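Local coordinates for nucleoprotein (Rift valley fever virus, PDB 3OV9), which encapsidates the viral genomic RNA, shielding it from nucleases, and assembles into ring-shaped hexamers through its N-terminal arm, at the interface of chains A and B. Numbering follows the deposited sequence. Chains: chain A/B, Nucleoprotein.

Contact 1: the interface of chains A and B. Residues chain A 15-16, 21, 24; chain B 59, 114, 118, 121.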
loop_
_atom_site.group_PDB
_atom_site.type_symbol
_atom_site.label_atom_id
_atom_site.label_comp_id
_atom_site.label_asym_id
_atom_site.label_seq_id
_atom_site.Cartn_x
_atom_site.Cartn_y
_atom_site.Cartn_z
ATOM N N ALA A 15 35.777 15.890 36.329
ATOM C CA ALA A 15 36.083 16.777 35.214
ATOM C C ALA A 15 35.302 16.449 33.947
ATOM O O ALA A 15 35.161 15.286 33.568
ATOM C CB ALA A 15 37.582 16.773 34.931
ATOM N N VAL A 16 34.778 17.498 33.319
ATOM C CA VAL A 16 34.207 17.415 31.983
ATOM C C VAL A 16 35.268 18.024 31.067
ATOM O O VAL A 16 35.193 19.195 30.684
ATOM C CB VAL A 16 32.852 18.158 31.903
ATOM C CG1 VAL A 16 32.224 18.003 30.529
ATOM C CG2 VAL A 16 31.901 17.627 32.968
ATOM N N ILE A 21 37.174 14.539 26.018
ATOM C CA ILE A 21 35.887 14.204 25.406
ATOM C C ILE A 21 35.957 14.279 23.878
ATOM O O ILE A 21 35.415 13.410 23.188
ATOM C CB ILE A 21 34.742 15.084 25.970
ATOM C CG1 ILE A 21 34.442 14.685 27.419
ATOM C CG2 ILE A 21 33.481 14.959 25.120
ATOM C CD1 ILE A 21 33.741 15.753 28.223
ATOM N N TRP A 24 37.524 11.225 22.461
ATOM C CA TRP A 24 36.548 10.133 22.418
ATOM C C TRP A 24 35.593 10.294 21.238
ATOM O O TRP A 24 35.276 9.316 20.551
ATOM C CB TRP A 24 35.763 10.022 23.730
ATOM C CG TRP A 24 36.559 9.469 24.884
ATOM C CD1 TRP A 24 37.573 8.554 24.823
ATOM C CD2 TRP A 24 36.383 9.782 26.271
ATOM N NE1 TRP A 24 38.050 8.290 26.088
ATOM C CE2 TRP A 24 37.336 9.029 26.994
ATOM C CE3 TRP A 24 35.518 10.632 26.975
ATOM C CZ2 TRP A 24 37.449 9.099 28.387
ATOM C CZ3 TRP A 24 35.631 10.703 28.362
ATOM C CH2 TRP A 24 36.589 9.936 29.051
ATOM N N VAL B 59 29.442 9.570 25.964
ATOM C CA VAL B 59 29.862 10.144 24.677
ATOM C C VAL B 59 29.297 9.334 23.502
ATOM O O VAL B 59 28.826 9.912 22.521
ATOM C CB VAL B 59 31.405 10.277 24.576
ATOM C CG1 VAL B 59 31.842 10.733 23.173
ATOM C CG2 VAL B 59 31.916 11.250 25.625
ATOM N N TRP B 114 26.551 14.669 35.002
ATOM C CA TRP B 114 27.713 14.739 34.129
ATOM C C TRP B 114 27.294 14.893 32.662
ATOM O O TRP B 114 27.851 15.716 31.942
ATOM C CB TRP B 114 28.597 13.504 34.329
ATOM C CG TRP B 114 29.978 13.650 33.759
ATOM C CD1 TRP B 114 31.077 14.153 34.392
ATOM C CD2 TRP B 114 30.404 13.292 32.437
ATOM N NE1 TRP B 114 32.165 14.132 33.546
ATOM C CE2 TRP B 114 31.777 13.608 32.342
ATOM C CE3 TRP B 114 29.758 12.733 31.324
ATOM C CZ2 TRP B 114 32.517 13.388 31.178
ATOM C CZ3 TRP B 114 30.496 12.512 30.167
ATOM C CH2 TRP B 114 31.864 12.835 30.106
ATOM N N ALA B 118 28.427 17.646 29.779
ATOM C CA ALA B 118 29.116 17.173 28.576
ATOM C C ALA B 118 28.494 17.760 27.312
ATOM O O ALA B 118 29.184 17.978 26.316
ATOM C CB ALA B 118 29.123 15.650 28.523
ATOM N N VAL B 121 30.232 20.697 25.686
ATOM C CA VAL B 121 31.359 20.285 24.850
ATOM C C VAL B 121 30.890 19.616 23.553
ATOM O O VAL B 121 31.481 19.825 22.493
ATOM C CB VAL B 121 32.317 19.339 25.631
ATOM C CG1 VAL B 121 33.379 18.712 24.710
ATOM C CG2 VAL B 121 32.992 20.091 26.770
#

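Contact 2: the interface of chains A and B. Residues chain A 11, 14; chain B 50-51.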
loop_
_atom_site.group_PDB
_atom_site.type_symbol
_atom_site.label_atom_id
_atom_site.label_comp_id
_atom_site.label_asym_id
_atom_site.label_seq_id
_atom_site.Cartn_x
_atom_site.Cartn_y
_atom_site.Cartn_z
ATOM N N PHE A 11 30.100 11.608 40.720
ATOM C CA PHE A 11 30.398 11.413 39.297
ATOM C C PHE A 11 30.251 12.740 38.545
ATOM O O PHE A 11 31.095 13.088 37.713
ATOM C CB PHE A 11 29.488 10.338 38.688
ATOM C CG PHE A 11 29.839 9.965 37.267
ATOM C CD1 PHE A 11 29.125 10.498 36.198
ATOM C CD2 PHE A 11 30.866 9.062 37.002
ATOM C CE1 PHE A 11 29.445 10.152 34.885
ATOM C CE2 PHE A 11 31.189 8.709 35.695
ATOM C CZ PHE A 11 30.476 9.254 34.638
ATOM N N GLN A 14 33.199 15.209 38.825
ATOM C CA GLN A 14 34.417 14.901 38.076
ATOM C C GLN A 14 34.549 15.776 36.830
ATOM O O GLN A 14 33.566 16.345 36.348
ATOM C CB GLN A 14 34.491 13.407 37.737
ATOM C CG GLN A 14 34.835 12.549 38.958
ATOM C CD GLN A 14 34.686 11.055 38.725
ATOM O OE1 GLN A 14 34.827 10.563 37.604
ATOM N NE2 GLN A 14 34.405 10.321 39.797
ATOM N N TRP B 50 34.832 1.577 36.116
ATOM C CA TRP B 50 33.449 1.953 35.791
ATOM C C TRP B 50 33.236 3.429 35.449
ATOM O O TRP B 50 32.501 3.745 34.517
ATOM C CB TRP B 50 32.445 1.456 36.851
ATOM C CG TRP B 50 32.224 2.355 38.044
ATOM C CD1 TRP B 50 32.831 2.260 39.265
ATOM C CD2 TRP B 50 31.309 3.461 38.138
ATOM N NE1 TRP B 50 32.364 3.243 40.107
ATOM C CE2 TRP B 50 31.431 3.994 39.443
ATOM C CE3 TRP B 50 30.411 4.061 37.244
ATOM C CZ2 TRP B 50 30.684 5.096 39.877
ATOM C CZ3 TRP B 50 29.668 5.155 37.676
ATOM C CH2 TRP B 50 29.810 5.662 38.983
ATOM N N GLU B 51 33.899 4.316 36.187
ATOM C CA GLU B 51 33.737 5.757 36.004
ATOM C C GLU B 51 34.214 6.230 34.631
ATOM O O GLU B 51 33.498 6.959 33.945
ATOM C CB GLU B 51 34.453 6.522 37.117
ATOM C CG GLU B 51 33.771 6.403 38.466
ATOM C CD GLU B 51 34.680 6.780 39.616
ATOM O OE1 GLU B 51 35.717 6.109 39.813
ATOM O OE2 GLU B 51 34.347 7.741 40.332
#

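Contact 1: the interface of chains A and B
A:Ile21, on helix 18-28 of the N-terminal arm, pushes its branched side chain between helices 50-63 and 112-122 of chain B. Its CD1 methyl meets the six-membered part of the B:Trp114 indole, 3.9 Å from CH2, the two side chains approaching from opposite directions. The other branch, CG2, anti to the backbone N, passes between B:Val121 CG1 (3.8 Å) and B:Val59 CG2 (4.1 Å), which flank it from roughly opposite sides. One isoleucine thus touches both helices of the partner.

B:Trp114 is gripped at a second place. With CG anti to the backbone N (chi1 -165°), the indole extends toward the arm and its NE1 donates a hydrogen bond of 3.2 Å to the backbone O of A:Ala15. The bond is fairly straight, 161° at the hydrogen, and the oxygen lies in the ring plane at the edge, although the donor stands well above the carbonyl plane. A:Val16 then covers the five-membered ring: its CG2 sits over the face, 4.0 Å from the centroid, and its CG1 turns to B:Ala118 CA at 3.8 Å. Edge and face of one indole are therefore held by consecutive arm residues. Farther along helix 18-28, A:Trp24 meets B:Val59 CG2 through its ring atom CE3, the two side chains crossing at about a right angle.

This largely apolar groove takes up the arm of the neighbouring subunit and helps link protomers in the hexameric ring.

Contact 2: the interface of chains A and B
A:Phe11 and B:Glu51 meet with both backbones helical, in helices 4-13 and 50-63, whereas A:Gln14 has left the helix in an extended conformation (phi/psi -68/159°). The phenyl ring of A:Phe11 presents its edge to the B:Glu51 backbone: CE2 lies 3.4 Å from the carbonyl O and 3.9 Å from CA, which sits in the ring plane. The neighbouring atom CD2 meets the outer edge of the B:Trp50 indole, 4.1 Å from CH2, which stands off to one face of the phenyl ring.

A:Gln14 supplies the polar part. Its chain runs extended beyond CG and crosses that of B:Glu51 at about a right angle, bringing the amide NE2 to the carboxylate OE2 in a hydrogen bond of 2.6 Å. The carboxylate oxygen lies nearly in the amide plane, but the donor comes to it from above the carboxylate plane, and the two flat groups are turned 72° apart. B:Glu51 CG rests 3.5 Å above the centre of the B:Trp50 ring within chain B. This packing gives the middle of the glutamate side chain a flat support and probably helps to position its carboxylate.

B:Glu51 consequently serves the arm twice, with its backbone and CB beside the phenyl ring and its carboxylate toward the glutamine. The patch joins the end of the first arm helix to the start of a partner helix and probably helps to fix the arm's course in the assembled ring.

Contact 1 and contact 2 lie along the same N-terminal arm of chain A, their C-alpha centres about 11 Å apart. On the arm, contact 2 takes the end of helix 4-13 and the residue just after it, and contact 1 continues into helix 18-28. On chain B both use helix 50-63, contact 2 at its start and contact 1 farther along; contact 1 adds helix 112-122. The chain A residues and those of helix 50-63 fall within the segment essential for oligomerization; helix 112-122 lies beyond it. A mixed polar and aromatic contact and a mainly apolar groove thus act in series and, repeated between subunits, would help close the hexamer.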